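Local structure of 432aa long hypothetical deoxyribodipyrimidine photolyase (2E0I) at residues 129-140 against 245-256. The protein probably repairs cyclobutane pyrimidine dimers in DNA using light, and binds two FAD molecules, one of them a likely light-harvesting cofactor. Numbering follows the deposited sequence.
With FAD (flavin-adenine dinucleotide), chain E.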
ATOM      1  N   LEU A 129       3.443 -13.197   5.908  1.00 30.68           N
ATOM      2  CA  LEU A 129       2.649 -14.195   6.593  1.00 31.90           C
ATOM      3  C   LEU A 129       3.359 -15.539   6.432  1.00 33.05           C
ATOM      4  O   LEU A 129       3.219 -16.434   7.263  1.00 33.24           O
ATOM      5  CB  LEU A 129       1.277 -14.252   5.938  1.00 30.92           C
ATOM      6  CG  LEU A 129       0.049 -14.677   6.731  1.00 30.02           C
ATOM      7  CD1 LEU A 129      -0.115 -13.811   7.959  1.00 28.42           C
ATOM      8  CD2 LEU A 129      -1.161 -14.546   5.826  1.00 28.77           C
ATOM      9  N   THR A 130       4.141 -15.655   5.362  1.00 34.53           N
ATOM     10  CA  THR A 130       4.864 -16.885   5.039  1.00 36.52           C
ATOM     11  C   THR A 130       6.372 -16.657   4.863  1.00 36.57           C
ATOM     12  O   THR A 130       6.804 -15.560   4.500  1.00 37.19           O
ATOM     13  CB  THR A 130       4.311 -17.501   3.718  1.00 37.14           C
ATOM     14  OG1 THR A 130       4.606 -16.630   2.621  1.00 37.25           O
ATOM     15  CG2 THR A 130       2.805 -17.651   3.786  1.00 38.60           C
ATOM     16  N   PRO A 131       7.191 -17.695   5.114  1.00 36.18           N
ATOM     17  CA  PRO A 131       8.653 -17.612   4.976  1.00 36.05           C
ATOM     18  C   PRO A 131       9.021 -17.352   3.518  1.00 36.52           C
ATOM     19  O   PRO A 131       8.504 -18.021   2.618  1.00 37.23           O
ATOM     20  CB  PRO A 131       9.119 -18.979   5.444  1.00 34.78           C
ATOM     21  CG  PRO A 131       8.079 -19.358   6.437  1.00 35.27           C
ATOM     22  CD  PRO A 131       6.811 -18.974   5.730  1.00 35.82           C
ATOM     23  N   LYS A 132       9.918 -16.401   3.277  1.00 35.90           N
ATOM     24  CA  LYS A 132      10.266 -16.078   1.903  1.00 36.91           C
ATOM     25  C   LYS A 132      10.916 -17.187   1.092  1.00 37.10           C
ATOM     26  O   LYS A 132      10.835 -17.180  -0.138  1.00 37.16           O
ATOM     27  CB  LYS A 132      11.133 -14.820   1.843  1.00 37.43           C
ATOM     28  CG  LYS A 132      12.459 -14.911   2.534  1.00 36.97           C
ATOM     29  CD  LYS A 132      13.233 -13.643   2.278  1.00 38.13           C
ATOM     30  CE  LYS A 132      14.555 -13.636   3.013  1.00 38.89           C
ATOM     31  NZ  LYS A 132      15.331 -12.412   2.686  1.00 40.85           N
ATOM     32  N   SER A 133      11.555 -18.140   1.762  1.00 37.21           N
ATOM     33  CA  SER A 133      12.196 -19.233   1.040  1.00 37.30           C
ATOM     34  C   SER A 133      11.160 -20.058   0.274  1.00 36.92           C
ATOM     35  O   SER A 133      11.481 -20.691  -0.732  1.00 37.50           O
ATOM     36  CB  SER A 133      12.937 -20.144   2.006  1.00 36.85           C
ATOM     37  OG  SER A 133      12.014 -20.890   2.767  1.00 40.31           O
ATOM     38  N   LEU A 134       9.920 -20.035   0.755  1.00 36.68           N
ATOM     39  CA  LEU A 134       8.829 -20.787   0.141  1.00 36.33           C
ATOM     40  C   LEU A 134       8.304 -20.258  -1.189  1.00 35.45           C
ATOM     41  O   LEU A 134       7.379 -20.842  -1.745  1.00 35.34           O
ATOM     42  CB  LEU A 134       7.639 -20.875   1.094  1.00 37.46           C
ATOM     43  CG  LEU A 134       7.845 -21.483   2.473  1.00 39.06           C
ATOM     44  CD1 LEU A 134       6.516 -21.490   3.223  1.00 39.48           C
ATOM     45  CD2 LEU A 134       8.389 -22.887   2.324  1.00 40.24           C
ATOM     46  N   PHE A 135       8.854 -19.168  -1.705  1.00 34.21           N
ATOM     47  CA  PHE A 135       8.336 -18.654  -2.964  1.00 34.42           C
ATOM     48  C   PHE A 135       9.053 -19.203  -4.196  1.00 35.94           C
ATOM     49  O   PHE A 135      10.288 -19.215  -4.257  1.00 37.30           O
ATOM     50  CB  PHE A 135       8.394 -17.133  -2.991  1.00 32.53           C
ATOM     51  CG  PHE A 135       7.702 -16.531  -4.179  1.00 31.33           C
ATOM     52  CD1 PHE A 135       6.321 -16.377  -4.189  1.00 31.31           C
ATOM     53  CD2 PHE A 135       8.424 -16.164  -5.313  1.00 30.11           C
ATOM     54  CE1 PHE A 135       5.667 -15.868  -5.319  1.00 30.86           C
ATOM     55  CE2 PHE A 135       7.785 -15.657  -6.441  1.00 28.39           C
ATOM     56  CZ  PHE A 135       6.409 -15.509  -6.447  1.00 29.38           C
ATOM     57  N   HIS A 136       8.266 -19.642  -5.177  1.00 35.97           N
ATOM     58  CA  HIS A 136       8.783 -20.191  -6.431  1.00 36.88           C
ATOM     59  C   HIS A 136       7.594 -20.470  -7.337  1.00 38.65           C
ATOM     60  O   HIS A 136       7.570 -21.484  -8.044  1.00 40.17           O
ATOM     61  CB  HIS A 136       9.557 -21.509  -6.188  1.00 36.42           C
ATOM     62  CG  HIS A 136       8.758 -22.587  -5.502  1.00 37.02           C
ATOM     63  ND1 HIS A 136       9.013 -22.996  -4.205  1.00 36.76           N
ATOM     64  CD2 HIS A 136       7.708 -23.332  -5.929  1.00 36.17           C
ATOM     65  CE1 HIS A 136       8.154 -23.942  -3.864  1.00 35.56           C
ATOM     66  NE2 HIS A 136       7.351 -24.164  -4.893  1.00 37.75           N
ATOM     67  N   HIS A 137       6.607 -19.574  -7.330  1.00 39.09           N
ATOM     68  CA  HIS A 137       5.404 -19.804  -8.127  1.00 39.64           C
ATOM     69  C   HIS A 137       5.077 -18.823  -9.255  1.00 41.18           C
ATOM     70  O   HIS A 137       5.327 -17.617  -9.153  1.00 39.98           O
ATOM     71  CB  HIS A 137       4.208 -19.915  -7.183  1.00 38.74           C
ATOM     72  CG  HIS A 137       4.464 -20.785  -5.994  1.00 35.36           C
ATOM     73  ND1 HIS A 137       5.323 -20.418  -4.980  1.00 33.43           N
ATOM     74  CD2 HIS A 137       3.991 -22.011  -5.664  1.00 33.02           C
ATOM     75  CE1 HIS A 137       5.366 -21.379  -4.075  1.00 32.42           C
ATOM     76  NE2 HIS A 137       4.567 -22.357  -4.466  1.00 32.52           N
ATOM     77  N   ARG A 138       4.488 -19.365 -10.323  1.00 43.02           N
ATOM     78  CA  ARG A 138       4.120 -18.575 -11.498  1.00 46.17           C
ATOM     79  C   ARG A 138       2.959 -17.630 -11.216  1.00 45.08           C
ATOM     80  O   ARG A 138       3.051 -16.425 -11.449  1.00 44.09           O
ATOM     81  CB  ARG A 138       3.756 -19.496 -12.683  1.00 49.79           C
ATOM     82  CG  ARG A 138       2.542 -20.414 -12.446  1.00 55.20           C
ATOM     83  CD  ARG A 138       2.187 -21.279 -13.680  1.00 59.12           C
ATOM     84  NE  ARG A 138       1.096 -22.231 -13.416  1.00 62.25           N
ATOM     85  CZ  ARG A 138       1.170 -23.281 -12.589  1.00 63.46           C
ATOM     86  NH1 ARG A 138       0.114 -24.071 -12.424  1.00 63.66           N
ATOM     87  NH2 ARG A 138       2.294 -23.557 -11.929  1.00 63.21           N
ATOM     88  N   ASN A 139       1.868 -18.195 -10.709  1.00 43.97           N
ATOM     89  CA  ASN A 139       0.667 -17.433 -10.406  1.00 41.52           C
ATOM     90  C   ASN A 139       0.262 -17.556  -8.938  1.00 39.94           C
ATOM     91  O   ASN A 139       0.839 -18.335  -8.171  1.00 38.56           O
ATOM     92  CB  ASN A 139      -0.478 -17.910 -11.291  1.00 42.06           C
ATOM     93  CG  ASN A 139      -0.822 -19.372 -11.065  1.00 42.73           C
ATOM     94  OD1 ASN A 139      -1.861 -19.845 -11.511  1.00 45.24           O
ATOM     95  ND2 ASN A 139       0.050 -20.094 -10.374  1.00 42.93           N
ATOM     96  N   PHE A 140      -0.754 -16.791  -8.563  1.00 37.38           N
ATOM     97  CA  PHE A 140      -1.231 -16.787  -7.196  1.00 35.80           C
ATOM     98  C   PHE A 140      -1.860 -18.087  -6.702  1.00 36.03           C
ATOM     99  O   PHE A 140      -1.548 -18.550  -5.598  1.00 35.25           O
ATOM    100  CB  PHE A 140      -2.245 -15.662  -7.000  1.00 34.34           C
ATOM    101  CG  PHE A 140      -2.824 -15.612  -5.614  1.00 33.58           C
ATOM    102  CD1 PHE A 140      -2.048 -15.189  -4.536  1.00 33.47           C
ATOM    103  CD2 PHE A 140      -4.120 -16.044  -5.371  1.00 32.11           C
ATOM    104  CE1 PHE A 140      -2.558 -15.209  -3.245  1.00 32.64           C
ATOM    105  CE2 PHE A 140      -4.635 -16.067  -4.084  1.00 30.87           C
ATOM    106  CZ  PHE A 140      -3.857 -15.651  -3.020  1.00 31.68           C
ATOM    107  N   TYR A 245      -3.335 -13.183   1.641  1.00 23.85           N
ATOM    108  CA  TYR A 245      -2.184 -13.832   1.025  1.00 21.99           C
ATOM    109  C   TYR A 245      -1.748 -13.130  -0.255  1.00 21.68           C
ATOM    110  O   TYR A 245      -0.643 -13.362  -0.741  1.00 22.20           O
ATOM    111  CB  TYR A 245      -2.492 -15.316   0.760  1.00 19.81           C
ATOM    112  CG  TYR A 245      -2.152 -16.230   1.927  1.00 19.71           C
ATOM    113  CD1 TYR A 245      -0.827 -16.539   2.225  1.00 18.55           C
ATOM    114  CD2 TYR A 245      -3.154 -16.761   2.751  1.00 20.27           C
ATOM    115  CE1 TYR A 245      -0.498 -17.347   3.313  1.00 19.98           C
ATOM    116  CE2 TYR A 245      -2.844 -17.575   3.849  1.00 20.03           C
ATOM    117  CZ  TYR A 245      -1.506 -17.862   4.129  1.00 22.64           C
ATOM    118  OH  TYR A 245      -1.158 -18.637   5.232  1.00 23.00           O
ATOM    119  N   TRP A 246      -2.596 -12.266  -0.806  1.00 21.57           N
ATOM    120  CA  TRP A 246      -2.211 -11.549  -2.016  1.00 23.12           C
ATOM    121  C   TRP A 246      -1.130 -10.521  -1.724  1.00 23.04           C
ATOM    122  O   TRP A 246      -0.407 -10.093  -2.623  1.00 23.14           O
ATOM    123  CB  TRP A 246      -3.401 -10.856  -2.662  1.00 25.17           C
ATOM    124  CG  TRP A 246      -4.111 -11.717  -3.658  1.00 27.73           C
ATOM    125  CD1 TRP A 246      -5.239 -12.445  -3.450  1.00 28.76           C
ATOM    126  CD2 TRP A 246      -3.739 -11.936  -5.021  1.00 27.74           C
ATOM    127  NE1 TRP A 246      -5.598 -13.102  -4.600  1.00 29.67           N
ATOM    128  CE2 TRP A 246      -4.692 -12.805  -5.581  1.00 28.41           C
ATOM    129  CE3 TRP A 246      -2.691 -11.482  -5.824  1.00 27.86           C
ATOM    130  CZ2 TRP A 246      -4.633 -13.228  -6.909  1.00 28.43           C
ATOM    131  CZ3 TRP A 246      -2.632 -11.904  -7.146  1.00 28.25           C
ATOM    132  CH2 TRP A 246      -3.598 -12.767  -7.674  1.00 26.84           C
ATOM    133  N   ARG A 247      -1.029 -10.121  -0.463  1.00 22.48           N
ATOM    134  CA  ARG A 247      -0.011  -9.180  -0.050  1.00 22.80           C
ATOM    135  C   ARG A 247       1.346  -9.851  -0.116  1.00 24.45           C
ATOM    136  O   ARG A 247       2.314  -9.281  -0.621  1.00 24.64           O
ATOM    137  CB  ARG A 247      -0.241  -8.748   1.380  1.00 23.39           C
ATOM    138  CG  ARG A 247      -1.425  -7.891   1.571  1.00 23.26           C
ATOM    139  CD  ARG A 247      -1.110  -6.905   2.652  1.00 21.79           C
ATOM    140  NE  ARG A 247      -1.817  -5.684   2.349  1.00 22.53           N
ATOM    141  CZ  ARG A 247      -1.296  -4.469   2.242  1.00 21.16           C
ATOM    142  NH1 ARG A 247      -0.006  -4.196   2.412  1.00 22.03           N
ATOM    143  NH2 ARG A 247      -2.115  -3.508   1.926  1.00 24.28           N
ATOM    144  N   ASP A 248       1.420 -11.061   0.432  1.00 26.05           N
ATOM    145  CA  ASP A 248       2.664 -11.820   0.435  1.00 26.03           C
ATOM    146  C   ASP A 248       3.082 -12.110  -0.997  1.00 24.80           C
ATOM    147  O   ASP A 248       4.257 -11.947  -1.356  1.00 24.84           O
ATOM    148  CB  ASP A 248       2.485 -13.142   1.178  1.00 30.23           C
ATOM    149  CG  ASP A 248       2.659 -13.008   2.680  1.00 34.77           C
ATOM    150  OD1 ASP A 248       1.986 -12.151   3.302  1.00 38.79           O
ATOM    151  OD2 ASP A 248       3.469 -13.781   3.241  1.00 38.54           O
ATOM    152  N   PHE A 249       2.119 -12.533  -1.815  1.00 21.04           N
ATOM    153  CA  PHE A 249       2.416 -12.863  -3.193  1.00 18.59           C
ATOM    154  C   PHE A 249       3.081 -11.736  -3.967  1.00 17.20           C
ATOM    155  O   PHE A 249       4.141 -11.926  -4.569  1.00 17.56           O
ATOM    156  CB  PHE A 249       1.160 -13.277  -3.937  1.00 19.24           C
ATOM    157  CG  PHE A 249       1.429 -13.715  -5.341  1.00 19.79           C
ATOM    158  CD1 PHE A 249       2.095 -14.912  -5.593  1.00 19.89           C
ATOM    159  CD2 PHE A 249       1.085 -12.901  -6.414  1.00 20.70           C
ATOM    160  CE1 PHE A 249       2.421 -15.290  -6.890  1.00 20.26           C
ATOM    161  CE2 PHE A 249       1.408 -13.270  -7.722  1.00 21.18           C
ATOM    162  CZ  PHE A 249       2.078 -14.464  -7.960  1.00 21.12           C
ATOM    163  N   PHE A 250       2.463 -10.565  -3.972  1.00 14.88           N
ATOM    164  CA  PHE A 250       3.039  -9.454  -4.706  1.00 13.49           C
ATOM    165  C   PHE A 250       4.360  -8.966  -4.125  1.00 13.31           C
ATOM    166  O   PHE A 250       5.260  -8.584  -4.869  1.00 14.03           O
ATOM    167  CB  PHE A 250       2.045  -8.309  -4.806  1.00 13.60           C
ATOM    168  CG  PHE A 250       0.973  -8.526  -5.844  1.00 13.62           C
ATOM    169  CD1 PHE A 250       1.307  -8.899  -7.141  1.00 12.46           C
ATOM    170  CD2 PHE A 250      -0.367  -8.329  -5.531  1.00 13.55           C
ATOM    171  CE1 PHE A 250       0.324  -9.076  -8.110  1.00 12.76           C
ATOM    172  CE2 PHE A 250      -1.360  -8.502  -6.502  1.00 14.67           C
ATOM    173  CZ  PHE A 250      -1.011  -8.878  -7.793  1.00 12.38           C
ATOM    174  N   THR A 251       4.484  -8.990  -2.807  1.00 12.57           N
ATOM    175  CA  THR A 251       5.715  -8.570  -2.143  1.00 12.69           C
ATOM    176  C   THR A 251       6.865  -9.480  -2.575  1.00 14.98           C
ATOM    177  O   THR A 251       7.918  -8.998  -3.005  1.00 16.03           O
ATOM    178  CB  THR A 251       5.569  -8.653  -0.606  1.00 12.20           C
ATOM    179  OG1 THR A 251       4.621  -7.673  -0.174  1.00 13.03           O
ATOM    180  CG2 THR A 251       6.907  -8.436   0.091  1.00  7.46           C
ATOM    181  N   LEU A 252       6.655 -10.794  -2.450  1.00 17.02           N
ATOM    182  CA  LEU A 252       7.656 -11.790  -2.824  1.00 17.22           C
ATOM    183  C   LEU A 252       7.926 -11.759  -4.325  1.00 17.02           C
ATOM    184  O   LEU A 252       9.063 -11.908  -4.767  1.00 16.86           O
ATOM    185  CB  LEU A 252       7.185 -13.179  -2.392  1.00 17.25           C
ATOM    186  CG  LEU A 252       7.241 -13.405  -0.880  1.00 17.26           C
ATOM    187  CD1 LEU A 252       6.726 -14.786  -0.555  1.00 17.46           C
ATOM    188  CD2 LEU A 252       8.672 -13.249  -0.385  1.00 15.79           C
ATOM    189  N   LEU A 253       6.879 -11.562  -5.112  1.00 17.23           N
ATOM    190  CA  LEU A 253       7.056 -11.481  -6.546  1.00 18.53           C
ATOM    191  C   LEU A 253       8.095 -10.392  -6.819  1.00 19.31           C
ATOM    192  O   LEU A 253       9.063 -10.604  -7.540  1.00 20.21           O
ATOM    193  CB  LEU A 253       5.739 -11.118  -7.218  1.00 17.22           C
ATOM    194  CG  LEU A 253       5.780 -11.145  -8.745  1.00 17.15           C
ATOM    195  CD1 LEU A 253       6.002 -12.572  -9.219  1.00 17.70           C
ATOM    196  CD2 LEU A 253       4.466 -10.635  -9.296  1.00 18.99           C
ATOM    197  N   ALA A 254       7.893  -9.227  -6.216  1.00 19.61           N
ATOM    198  CA  ALA A 254       8.801  -8.105  -6.404  1.00 19.86           C
ATOM    199  C   ALA A 254      10.161  -8.384  -5.795  1.00 20.51           C
ATOM    200  O   ALA A 254      11.189  -7.985  -6.332  1.00 22.36           O
ATOM    201  CB  ALA A 254       8.211  -6.842  -5.793  1.00 18.10           C
ATOM    202  N   TYR A 255      10.175  -9.067  -4.666  1.00 20.41           N
ATOM    203  CA  TYR A 255      11.436  -9.356  -4.018  1.00 20.98           C
ATOM    204  C   TYR A 255      12.357 -10.189  -4.910  1.00 22.20           C
ATOM    205  O   TYR A 255      13.566  -9.949  -4.955  1.00 23.34           O
ATOM    206  CB  TYR A 255      11.184 -10.092  -2.709  1.00 20.77           C
ATOM    207  CG  TYR A 255      12.437 -10.481  -1.995  1.00 20.42           C
ATOM    208  CD1 TYR A 255      13.334  -9.518  -1.563  1.00 20.66           C
ATOM    209  CD2 TYR A 255      12.722 -11.823  -1.739  1.00 22.78           C
ATOM    210  CE1 TYR A 255      14.503  -9.877  -0.881  1.00 24.25           C
ATOM    211  CE2 TYR A 255      13.888 -12.204  -1.058  1.00 24.47           C
ATOM    212  CZ  TYR A 255      14.778 -11.225  -0.629  1.00 25.43           C
ATOM    213  OH  TYR A 255      15.931 -11.588   0.042  1.00 24.34           O
ATOM    214  N   TYR A 256      11.783 -11.157  -5.619  1.00 21.36           N
ATOM    215  CA  TYR A 256      12.556 -12.032  -6.484  1.00 21.22           C
ATOM    216  C   TYR A 256      12.677 -11.547  -7.926  1.00 21.35           C
ATOM    217  O   TYR A 256      13.376 -12.164  -8.729  1.00 23.97           O
ATOM    218  CB  TYR A 256      11.957 -13.441  -6.445  1.00 20.45           C
ATOM    219  CG  TYR A 256      12.230 -14.186  -5.150  1.00 19.68           C
ATOM    220  CD1 TYR A 256      13.533 -14.565  -4.796  1.00 17.78           C
ATOM    221  CD2 TYR A 256      11.190 -14.526  -4.288  1.00 18.76           C
ATOM    222  CE1 TYR A 256      13.790 -15.262  -3.627  1.00 16.34           C
ATOM    223  CE2 TYR A 256      11.440 -15.229  -3.110  1.00 18.95           C
ATOM    224  CZ  TYR A 256      12.742 -15.587  -2.789  1.00 17.97           C
ATOM    225  OH  TYR A 256      12.991 -16.241  -1.610  1.00 19.68           O
TER
HETATM  226  PA  FAD E1100     -10.821  -5.319   1.530  1.00 29.54           P
HETATM  227  O1A FAD E1100     -11.642  -5.029   2.728  1.00 31.28           O
HETATM  228  O2A FAD E1100     -11.226  -6.202   0.415  1.00 31.16           O
HETATM  229  O5B FAD E1100      -9.819  -6.328   2.287  1.00 31.26           O
HETATM  230  C5B FAD E1100      -9.110  -7.352   1.587  1.00 32.36           C
HETATM  231  C4B FAD E1100      -7.661  -7.410   2.075  1.00 34.14           C
HETATM  232  O4B FAD E1100      -6.912  -8.421   1.379  1.00 35.85           O
HETATM  233  C3B FAD E1100      -6.972  -6.072   1.795  1.00 34.99           C
HETATM  234  O3B FAD E1100      -7.047  -5.264   2.973  1.00 33.17           O
HETATM  235  C2B FAD E1100      -5.528  -6.531   1.613  1.00 35.21           C
HETATM  236  O2B FAD E1100      -4.960  -6.856   2.884  1.00 38.01           O
HETATM  237  C1B FAD E1100      -5.751  -7.804   0.795  1.00 35.68           C
HETATM  238  N9A FAD E1100      -6.021  -7.505  -0.631  1.00 34.64           N
HETATM  239  C8A FAD E1100      -7.212  -7.416  -1.221  1.00 33.40           C
HETATM  240  N7A FAD E1100      -7.050  -7.227  -2.529  1.00 33.44           N
HETATM  241  C5A FAD E1100      -5.744  -7.192  -2.777  1.00 33.54           C
HETATM  242  C6A FAD E1100      -4.967  -7.024  -3.919  1.00 32.04           C
HETATM  243  N6A FAD E1100      -5.532  -6.875  -5.113  1.00 30.60           N
HETATM  244  N1A FAD E1100      -3.631  -7.023  -3.803  1.00 31.20           N
HETATM  245  C2A FAD E1100      -3.037  -7.181  -2.632  1.00 30.40           C
HETATM  246  N3A FAD E1100      -3.745  -7.349  -1.528  1.00 30.27           N
HETATM  247  C4A FAD E1100      -5.086  -7.359  -1.566  1.00 33.30           C
HETATM  248  N1  FAD E1100      -3.242  -2.363  -1.753  1.00 23.25           N
HETATM  249  C2  FAD E1100      -2.320  -1.754  -0.891  1.00 24.48           C
HETATM  250  O2  FAD E1100      -2.297  -2.038   0.304  1.00 25.23           O
HETATM  251  N3  FAD E1100      -1.450  -0.772  -1.381  1.00 26.07           N
HETATM  252  C4  FAD E1100      -1.518  -0.401  -2.729  1.00 24.57           C
HETATM  253  O4  FAD E1100      -0.717   0.419  -3.173  1.00 23.75           O
HETATM  254  C4X FAD E1100      -2.447  -0.997  -3.576  1.00 24.01           C
HETATM  255  N5  FAD E1100      -2.560  -0.553  -4.898  1.00 24.96           N
HETATM  256  C5X FAD E1100      -3.476  -1.157  -5.769  1.00 24.55           C
HETATM  257  C6  FAD E1100      -3.558  -0.709  -7.084  1.00 22.01           C
HETATM  258  C7  FAD E1100      -4.437  -1.323  -7.969  1.00 23.91           C
HETATM  259  C7M FAD E1100      -4.485  -0.830  -9.417  1.00 24.69           C
HETATM  260  C8  FAD E1100      -5.237  -2.378  -7.534  1.00 22.82           C
HETATM  261  C8M FAD E1100      -6.194  -3.092  -8.492  1.00 23.13           C
HETATM  262  C9  FAD E1100      -5.149  -2.818  -6.217  1.00 23.48           C
HETATM  263  C9A FAD E1100      -4.264  -2.218  -5.324  1.00 25.13           C
HETATM  264  N10 FAD E1100      -4.149  -2.666  -3.995  1.00 24.65           N
HETATM  265  C10 FAD E1100      -3.309  -1.983  -3.100  1.00 23.77           C
HETATM  266  C1' FAD E1100      -4.942  -3.831  -3.526  1.00 22.81           C
HETATM  267  C2' FAD E1100      -6.323  -3.567  -2.918  1.00 24.46           C
HETATM  268  O2' FAD E1100      -7.120  -2.784  -3.810  1.00 24.04           O
HETATM  269  C3' FAD E1100      -6.241  -2.887  -1.549  1.00 26.29           C
HETATM  270  O3' FAD E1100      -5.399  -3.658  -0.688  1.00 28.37           O
HETATM  271  C4' FAD E1100      -7.623  -2.776  -0.901  1.00 26.48           C
HETATM  272  O4' FAD E1100      -8.513  -2.053  -1.757  1.00 26.67           O
HETATM  273  C5' FAD E1100      -7.539  -2.068   0.453  1.00 27.16           C
HETATM  274  O5' FAD E1100      -8.842  -1.872   1.016  1.00 28.99           O
HETATM  275  P   FAD E1100      -9.462  -2.903   2.085  1.00 27.24           P
HETATM  276  O1P FAD E1100      -8.452  -3.127   3.143  1.00 28.14           O
HETATM  277  O2P FAD E1100     -10.786  -2.374   2.483  1.00 28.17           O
HETATM  278  O3P FAD E1100      -9.639  -4.261   1.233  1.00 30.28           O
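D248 OD2 accepts three bonds from the loop 129-140: L129 N at 2.7 Å, T130 N at 2.9 Å and T130 OG1. L129 N comes in on the syn side and is shared with OD1, while T130 N arrives nearly along the C-O axis and the hydroxyl on the anti side. Next to this carboxylate, L129 CD2 sits over the face of the Y245 ring, 3.8 Å from its centroid, and T130 CG2 meets the ring edge. At the far end of helix 238-256, K132 is gripped twice: its NZ donates to Y255 OH (2.8 Å), and its carbonyl O takes Y256 OH from above the carbonyl plane. Further along the loop, F135 lays one face over L252 CB. An anti chi1 (178°) carries the F140 ring over the indole of W246, face to face with its five-membered ring, planes at 18°; an edge turns toward the face of F249. An alanine here in place of W246 would keep the CB that touches the FAD adenine but remove the indole, and is likely to leave the F140 ring without its stacking partner. The loop between strand 120-124 and helix 140-147 is thus pinned by a buried, probably charged carboxylate and an aromatic cluster to a helix lining the pocket of one of the two FAD molecules.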